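Local coordinates for protein beta-glucosidase (Saccharopolyspora erythraea D, PDB 5M6G) that probably hydrolyses terminal, non-reducing beta-D-glucosyl residues and releases beta-D-glucose, as a member of glycosyl hydrolase family 3, at residues S474-T479 and S490-I495; L415-G420 and G548-W553. One frame throughout, in Å; residues are numbered along the deposited sequence.

Overall arrangement
Both interactions lie in the C-terminal domain of this glycosyl hydrolase family 3 enzyme and bear on one mixed sheet. From the N terminus, the chain first runs through the TIM-barrel-type domain, then enters the sheet at edge strand 414-418. Interaction 2 begins there and closes only at 548-553, the loop that leads into strand 555-560, next to that edge. Within this long loop the chain lays down strands 431-434, 478-480, 493-499 and 534-539, and interaction 1 is nested there: 474-479, which includes the start of the other edge strand, 478-480, meets 490-495 after ten intervening residues. The centres of interactions 1 and 2 are about 20 Å apart and their nearest atoms about 9 Å apart.

Interaction 1. Residues S474-T479 and S490-I495; sequences SGSEVT and SYRAAI
Where Ser476 and Thr479 meet Arg492 and Tyr491, the backbones stay well apart, with CA atoms 9.2 Å from each other at Thr479 and Tyr491 and 10.4 Å at Ser476 and Arg492, so two long side chains bridge the space. The Tyr491 side chain crosses that of Thr479 at about a right angle. Its OH lies 2.6 Å from Thr479 OG1, a short hydrogen bond in which either hydroxyl could donate, and OG1 sits at the ring edge, in the ring plane. Thr479 CB follows it in, 3.7 Å from Tyr491 CE2. Nearby, Arg492 reaches across through a chain bent at chi3 (146°) and gives NH2 to Ser476 OG at 2.9 Å. The serine oxygen lies almost in the guanidinium plane, though the N-H...O angle of 142° leaves the bond somewhat bent. Ser476 presents this oxygen by placing OG anti to its carbonyl carbon (chi1 -66°). The arginine is further held through NE by a salt bridge to Asp427 and a hydrogen bond to Gly429 O, while the tyrosine ring makes a cation-pi contact with Lys430 and an edge-to-face one with Phe432. Strand 431-434 runs between strands 478-480 and 493-499, parallel to both, and the contact spans it near one edge of the mixed sheet in the family 3 C-terminal domain.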
ATOM      1  N   SER A 474     -17.954 -26.442  11.841  1.00 16.12           N
ATOM      2  CA  SER A 474     -18.722 -27.079  10.773  1.00 17.63           C
ATOM      3  C   SER A 474     -19.823 -27.983  11.304  1.00 17.14           C
ATOM      4  O   SER A 474     -20.761 -28.294  10.564  1.00 18.85           O
ATOM      5  CB  SER A 474     -17.788 -27.860   9.851  1.00 17.61           C
ATOM      6  OG  SER A 474     -16.915 -28.707  10.579  1.00 20.33           O
ATOM      7  N   GLY A 475     -19.730 -28.411  12.560  1.00 17.94           N
ATOM      8  CA  GLY A 475     -20.785 -29.144  13.213  1.00 15.63           C
ATOM      9  C   GLY A 475     -21.736 -28.296  14.021  1.00 23.80           C
ATOM     10  O   GLY A 475     -22.636 -28.839  14.670  1.00 22.89           O
ATOM     11  N   SER A 476     -21.585 -26.975  13.996  1.00 15.90           N
ATOM     12  CA  SER A 476     -22.366 -26.084  14.839  1.00 14.75           C
ATOM     13  C   SER A 476     -23.353 -25.288  14.003  1.00 14.80           C
ATOM     14  O   SER A 476     -23.045 -24.882  12.876  1.00 14.44           O
ATOM     15  CB  SER A 476     -21.466 -25.100  15.612  1.00 14.77           C
ATOM     16  OG  SER A 476     -20.641 -25.762  16.558  1.00 19.74           O
ATOM     17  N   GLU A 477     -24.532 -25.062  14.572  1.00 17.17           N
ATOM     18  CA  GLU A 477     -25.421 -24.021  14.078  1.00 13.13           C
ATOM     19  C   GLU A 477     -24.788 -22.662  14.345  1.00 17.88           C
ATOM     20  O   GLU A 477     -24.275 -22.408  15.444  1.00 16.80           O
ATOM     21  CB  GLU A 477     -26.775 -24.118  14.771  1.00 18.56           C
ATOM     22  CG  GLU A 477     -27.727 -22.983  14.482  1.00 11.71           C
ATOM     23  CD  GLU A 477     -29.062 -23.167  15.188  1.00 21.93           C
ATOM     24  OE1 GLU A 477     -29.203 -24.155  15.937  1.00 19.32           O
ATOM     25  OE2 GLU A 477     -29.970 -22.333  14.988  1.00 17.13           O
ATOM     26  N   VAL A 478     -24.807 -21.788  13.343  1.00 11.00           N
ATOM     27  CA  VAL A 478     -24.206 -20.459  13.461  1.00 13.27           C
ATOM     28  C   VAL A 478     -25.256 -19.459  13.013  1.00 15.42           C
ATOM     29  O   VAL A 478     -25.613 -19.418  11.826  1.00 20.84           O
ATOM     30  CB  VAL A 478     -22.920 -20.314  12.627  1.00 14.03           C
ATOM     31  CG1 VAL A 478     -22.343 -18.899  12.782  1.00 16.09           C
ATOM     32  CG2 VAL A 478     -21.900 -21.364  13.033  1.00 15.26           C
ATOM     33  N   THR A 479     -25.756 -18.668  13.951  1.00 11.99           N
ATOM     34  CA  THR A 479     -26.760 -17.650  13.684  1.00 13.08           C
ATOM     35  C   THR A 479     -26.055 -16.318  13.475  1.00 14.54           C
ATOM     36  O   THR A 479     -25.205 -15.933  14.283  1.00 16.03           O
ATOM     37  CB  THR A 479     -27.746 -17.527  14.850  1.00 16.73           C
ATOM     38  OG1 THR A 479     -28.280 -18.817  15.188  1.00 18.37           O
ATOM     39  CG2 THR A 479     -28.877 -16.575  14.499  1.00 17.68           C
ATOM     40  N   SER A 490     -29.255 -19.046  25.059  1.00 17.62           N
ATOM     41  CA  SER A 490     -29.061 -20.416  24.602  1.00 22.74           C
ATOM     42  C   SER A 490     -27.789 -20.600  23.779  1.00 22.03           C
ATOM     43  O   SER A 490     -27.433 -21.743  23.473  1.00 18.03           O
ATOM     44  CB  SER A 490     -30.269 -20.877  23.779  1.00 23.34           C
ATOM     45  OG  SER A 490     -30.247 -20.315  22.476  1.00 28.33           O
ATOM     46  N   TYR A 491     -27.106 -19.518  23.407  1.00 22.75           N
ATOM     47  CA  TYR A 491     -25.897 -19.602  22.597  1.00 18.88           C
ATOM     48  C   TYR A 491     -24.676 -19.819  23.482  1.00 22.14           C
ATOM     49  O   TYR A 491     -24.614 -19.332  24.614  1.00 18.56           O
ATOM     50  CB  TYR A 491     -25.733 -18.328  21.759  1.00 16.85           C
ATOM     51  CG  TYR A 491     -26.731 -18.261  20.622  1.00 19.23           C
ATOM     52  CD1 TYR A 491     -28.022 -17.772  20.822  1.00 17.51           C
ATOM     53  CD2 TYR A 491     -26.385 -18.711  19.355  1.00 14.17           C
ATOM     54  CE1 TYR A 491     -28.933 -17.728  19.778  1.00 18.62           C
ATOM     55  CE2 TYR A 491     -27.280 -18.672  18.317  1.00 15.91           C
ATOM     56  CZ  TYR A 491     -28.549 -18.185  18.525  1.00 17.34           C
ATOM     57  OH  TYR A 491     -29.422 -18.168  17.463  1.00 15.84           O
ATOM     58  N   ARG A 492     -23.693 -20.556  22.964  1.00 15.85           N
ATOM     59  CA  ARG A 492     -22.521 -20.826  23.782  1.00 20.05           C
ATOM     60  C   ARG A 492     -21.511 -19.692  23.741  1.00 22.66           C
ATOM     61  O   ARG A 492     -20.727 -19.546  24.686  1.00 17.36           O
ATOM     62  CB  ARG A 492     -21.862 -22.141  23.373  1.00 20.09           C
ATOM     63  CG  ARG A 492     -21.120 -22.108  22.075  1.00 28.10           C
ATOM     64  CD  ARG A 492     -20.340 -23.393  21.898  1.00 33.77           C
ATOM     65  NE  ARG A 492     -20.262 -23.800  20.503  1.00 30.96           N
ATOM     66  CZ  ARG A 492     -19.191 -23.641  19.740  1.00 31.58           C
ATOM     67  NH1 ARG A 492     -18.106 -23.083  20.252  1.00 30.33           N
ATOM     68  NH2 ARG A 492     -19.200 -24.055  18.473  1.00 28.81           N
ATOM     69  N   ALA A 493     -21.526 -18.877  22.689  1.00 15.56           N
ATOM     70  CA  ALA A 493     -20.663 -17.703  22.611  1.00 17.29           C
ATOM     71  C   ALA A 493     -21.214 -16.789  21.533  1.00 14.89           C
ATOM     72  O   ALA A 493     -21.920 -17.233  20.627  1.00 16.54           O
ATOM     73  CB  ALA A 493     -19.209 -18.069  22.306  1.00 14.29           C
ATOM     74  N   ALA A 494     -20.886 -15.503  21.644  1.00 15.94           N
ATOM     75  CA  ALA A 494     -21.279 -14.522  20.643  1.00 14.93           C
ATOM     76  C   ALA A 494     -20.038 -13.777  20.175  1.00 12.03           C
ATOM     77  O   ALA A 494     -19.222 -13.351  20.998  1.00 13.47           O
ATOM     78  CB  ALA A 494     -22.318 -13.535  21.194  1.00 13.65           C
ATOM     79  N   ILE A 495     -19.913 -13.613  18.858  1.00 15.55           N
ATOM     80  CA  ILE A 495     -18.757 -12.974  18.231  1.00 14.17           C
ATOM     81  C   ILE A 495     -19.239 -11.704  17.550  1.00 13.43           C
ATOM     82  O   ILE A 495     -20.107 -11.756  16.672  1.00 16.81           O
ATOM     83  CB  ILE A 495     -18.069 -13.906  17.217  1.00 15.41           C
ATOM     84  CG1 ILE A 495     -17.681 -15.220  17.891  1.00 14.80           C
ATOM     85  CG2 ILE A 495     -16.836 -13.221  16.592  1.00 14.77           C
ATOM     86  CD1 ILE A 495     -17.451 -16.345  16.907  1.00 16.11           C
TER

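Interaction 2. Residues L415-G420 and G548-W553; sequences LLRNDG and GEVDGW
Arg417 reaches from strand 414-418 to Val550 and Asp551 in the loop that precedes strand 555-560. From CB, which points toward that loop, the side chain places CG 4.0 Å from Val550 CG2, an aliphatic contact at the foot of the arginine. The chain then bends at chi2 (-82°), and the arginine side chain crosses that of the valine at about a right angle. CZ lies 4.2 Å from the same methyl, and Val550 CG2 covers one face of the planar group. Val550 CG1 also packs against the nitrogens, 3.7 Å from Arg417 NH1.

Leu416 and Arg417 both face Leu556 of the neighbouring antiparallel strand 555-560, a classic beta bulge at the edge of the mixed sheet. Leu556 also touches the side chains of Arg417 and Val550, so the arginine joins the bulged edge strand to the loop leading into its partner strand.

At the tip, NH1 makes two polar contacts. It donates to Asp551 OD1 at 3.0 Å in a salt bridge, meeting the oxygen nearly along its C-O axis. The carboxylate and guanidinium planes are only 16° apart, but OD1 is displaced from the guanidinium plane, and the N-H...O angle is 147°. NH1 also donates to a water 3.0 Å away, lying in the guanidinium plane; that water in turn donates to Val550 O and Trp553 O, linking the arginine to two loop carbonyls. Replacing Arg417 by an alanine would probably leave Asp551 without its charged mate in this contact, the bridging water without its donor, and the Val550 methyls without the arginine chain they pack on. At the end of strand 414-418, Asn418 OD1 accepts from Gly420 N in the loop beyond, 3.0 Å away, forming an Asx turn.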
ATOM      1  N   LEU A 415      -4.130 -11.128  19.796  1.00 12.46           N
ATOM      2  CA  LEU A 415      -5.021 -11.391  20.917  1.00 11.77           C
ATOM      3  C   LEU A 415      -4.680 -10.443  22.067  1.00 14.67           C
ATOM      4  O   LEU A 415      -3.556 -10.447  22.582  1.00 15.60           O
ATOM      5  CB  LEU A 415      -4.924 -12.852  21.352  1.00 10.79           C
ATOM      6  CG  LEU A 415      -5.854 -13.252  22.501  1.00 13.56           C
ATOM      7  CD1 LEU A 415      -7.313 -13.206  22.038  1.00 14.66           C
ATOM      8  CD2 LEU A 415      -5.500 -14.628  23.023  1.00 18.39           C
ATOM      9  N   LEU A 416      -5.658  -9.643  22.478  1.00 13.00           N
ATOM     10  CA  LEU A 416      -5.453  -8.581  23.447  1.00 14.51           C
ATOM     11  C   LEU A 416      -6.119  -8.826  24.792  1.00 14.09           C
ATOM     12  O   LEU A 416      -5.638  -8.314  25.808  1.00 13.16           O
ATOM     13  CB  LEU A 416      -5.960  -7.253  22.877  1.00 14.60           C
ATOM     14  CG  LEU A 416      -5.204  -6.769  21.641  1.00 16.27           C
ATOM     15  CD1 LEU A 416      -5.932  -5.593  20.976  1.00 15.58           C
ATOM     16  CD2 LEU A 416      -3.747  -6.417  21.997  1.00 12.18           C
ATOM     17  N   ARG A 417      -7.228  -9.564  24.818  1.00 15.21           N
ATOM     18  CA  ARG A 417      -7.887  -9.952  26.058  1.00 17.53           C
ATOM     19  C   ARG A 417      -8.507 -11.317  25.839  1.00 15.97           C
ATOM     20  O   ARG A 417      -9.001 -11.607  24.746  1.00 15.74           O
ATOM     21  CB  ARG A 417      -8.980  -8.964  26.489  1.00 16.06           C
ATOM     22  CG  ARG A 417      -8.468  -7.612  26.969  1.00 27.29           C
ATOM     23  CD  ARG A 417      -8.019  -7.662  28.435  1.00 25.37           C
ATOM     24  NE  ARG A 417      -7.424  -6.396  28.842  1.00 20.52           N
ATOM     25  CZ  ARG A 417      -8.122  -5.371  29.316  1.00 26.28           C
ATOM     26  NH1 ARG A 417      -9.442  -5.478  29.443  1.00 29.31           N
ATOM     27  NH2 ARG A 417      -7.511  -4.244  29.659  1.00 20.47           N
ATOM     28  N   ASN A 418      -8.473 -12.151  26.874  1.00 16.83           N
ATOM     29  CA  ASN A 418      -9.118 -13.458  26.791  1.00 14.19           C
ATOM     30  C   ASN A 418      -9.306 -13.996  28.198  1.00 20.79           C
ATOM     31  O   ASN A 418      -8.318 -14.276  28.882  1.00 17.76           O
ATOM     32  CB  ASN A 418      -8.277 -14.422  25.963  1.00 17.56           C
ATOM     33  CG  ASN A 418      -8.921 -15.774  25.833  1.00 16.88           C
ATOM     34  OD1 ASN A 418     -10.141 -15.900  25.944  1.00 16.79           O
ATOM     35  ND2 ASN A 418      -8.109 -16.795  25.593  1.00 17.53           N
ATOM     36  N   ASP A 419     -10.554 -14.160  28.628  1.00 19.01           N
ATOM     37  CA  ASP A 419     -10.813 -14.738  29.942  1.00 18.60           C
ATOM     38  C   ASP A 419     -10.944 -16.251  29.898  1.00 23.82           C
ATOM     39  O   ASP A 419     -11.192 -16.870  30.934  1.00 23.41           O
ATOM     40  CB  ASP A 419     -12.066 -14.111  30.564  1.00 21.51           C
ATOM     41  CG  ASP A 419     -13.347 -14.494  29.841  1.00 26.37           C
ATOM     42  OD1 ASP A 419     -13.279 -15.210  28.820  1.00 24.63           O
ATOM     43  OD2 ASP A 419     -14.434 -14.068  30.297  1.00 22.71           O
ATOM     44  N   GLY A 420     -10.780 -16.858  28.727  1.00 24.00           N
ATOM     45  CA  GLY A 420     -10.912 -18.294  28.597  1.00 21.73           C
ATOM     46  C   GLY A 420     -11.903 -18.684  27.525  1.00 19.78           C
ATOM     47  O   GLY A 420     -11.938 -19.841  27.106  1.00 19.90           O
ATOM     48  N   GLY A 548     -12.756   2.446  27.533  1.00 18.67           N
ATOM     49  CA  GLY A 548     -13.891   2.561  28.427  1.00 20.95           C
ATOM     50  C   GLY A 548     -14.810   1.359  28.407  1.00 25.70           C
ATOM     51  O   GLY A 548     -15.614   1.194  29.330  1.00 26.30           O
ATOM     52  N   GLU A 549     -14.703   0.509  27.378  1.00 20.60           N
ATOM     53  CA  GLU A 549     -15.584  -0.640  27.207  1.00 20.21           C
ATOM     54  C   GLU A 549     -14.892  -1.989  27.315  1.00 19.94           C
ATOM     55  O   GLU A 549     -15.579  -2.987  27.556  1.00 20.21           O
ATOM     56  CB  GLU A 549     -16.294  -0.591  25.840  1.00 23.48           C
ATOM     57  CG  GLU A 549     -17.277   0.562  25.678  1.00 29.22           C
ATOM     58  CD  GLU A 549     -16.581   1.877  25.376  1.00 33.41           C
ATOM     59  OE1 GLU A 549     -16.043   2.009  24.256  1.00 41.66           O
ATOM     60  OE2 GLU A 549     -16.555   2.768  26.256  1.00 36.43           O
ATOM     61  N   VAL A 550     -13.565  -2.051  27.164  1.00 17.50           N
ATOM     62  CA  VAL A 550     -12.875  -3.321  26.930  1.00 17.42           C
ATOM     63  C   VAL A 550     -13.040  -4.289  28.105  1.00 17.49           C
ATOM     64  O   VAL A 550     -13.049  -5.512  27.910  1.00 16.61           O
ATOM     65  CB  VAL A 550     -11.388  -3.051  26.603  1.00 17.36           C
ATOM     66  CG1 VAL A 550     -10.685  -2.355  27.782  1.00 18.11           C
ATOM     67  CG2 VAL A 550     -10.670  -4.334  26.197  1.00 14.81           C
ATOM     68  N   ASP A 551     -13.197  -3.773  29.331  1.00 17.89           N
ATOM     69  CA  ASP A 551     -13.319  -4.652  30.492  1.00 17.88           C
ATOM     70  C   ASP A 551     -14.589  -5.496  30.463  1.00 20.71           C
ATOM     71  O   ASP A 551     -14.644  -6.526  31.141  1.00 21.07           O
ATOM     72  CB  ASP A 551     -13.266  -3.836  31.785  1.00 15.52           C
ATOM     73  CG  ASP A 551     -11.890  -3.264  32.040  1.00 23.14           C
ATOM     74  OD1 ASP A 551     -10.916  -3.828  31.499  1.00 25.89           O
ATOM     75  OD2 ASP A 551     -11.780  -2.261  32.766  1.00 29.71           O
ATOM     76  N   GLY A 552     -15.598  -5.095  29.699  1.00 19.04           N
ATOM     77  CA  GLY A 552     -16.808  -5.873  29.561  1.00 20.37           C
ATOM     78  C   GLY A 552     -16.751  -6.965  28.523  1.00 18.24           C
ATOM     79  O   GLY A 552     -17.717  -7.721  28.390  1.00 17.99           O
ATOM     80  N   TRP A 553     -15.643  -7.087  27.794  1.00 14.46           N
ATOM     81  CA  TRP A 553     -15.509  -8.045  26.705  1.00 20.88           C
ATOM     82  C   TRP A 553     -14.748  -9.272  27.187  1.00 19.02           C
ATOM     83  O   TRP A 553     -13.639  -9.150  27.715  1.00 19.29           O
ATOM     84  CB  TRP A 553     -14.783  -7.409  25.513  1.00 14.10           C
ATOM     85  CG  TRP A 553     -15.428  -6.149  25.024  1.00 17.31           C
ATOM     86  CD1 TRP A 553     -16.687  -5.707  25.310  1.00 15.73           C
ATOM     87  CD2 TRP A 553     -14.842  -5.163  24.161  1.00 17.18           C
ATOM     88  NE1 TRP A 553     -16.924  -4.509  24.676  1.00 18.46           N
ATOM     89  CE2 TRP A 553     -15.807  -4.154  23.962  1.00 18.24           C
ATOM     90  CE3 TRP A 553     -13.599  -5.042  23.528  1.00 15.58           C
ATOM     91  CZ2 TRP A 553     -15.568  -3.038  23.157  1.00 18.04           C
ATOM     92  CZ3 TRP A 553     -13.356  -3.915  22.739  1.00 14.75           C
ATOM     93  CH2 TRP A 553     -14.337  -2.934  22.561  1.00 14.18           C
TER
HETATM   94  O   HOH W   1     -11.398  -7.725  28.957  1.00 23.77           O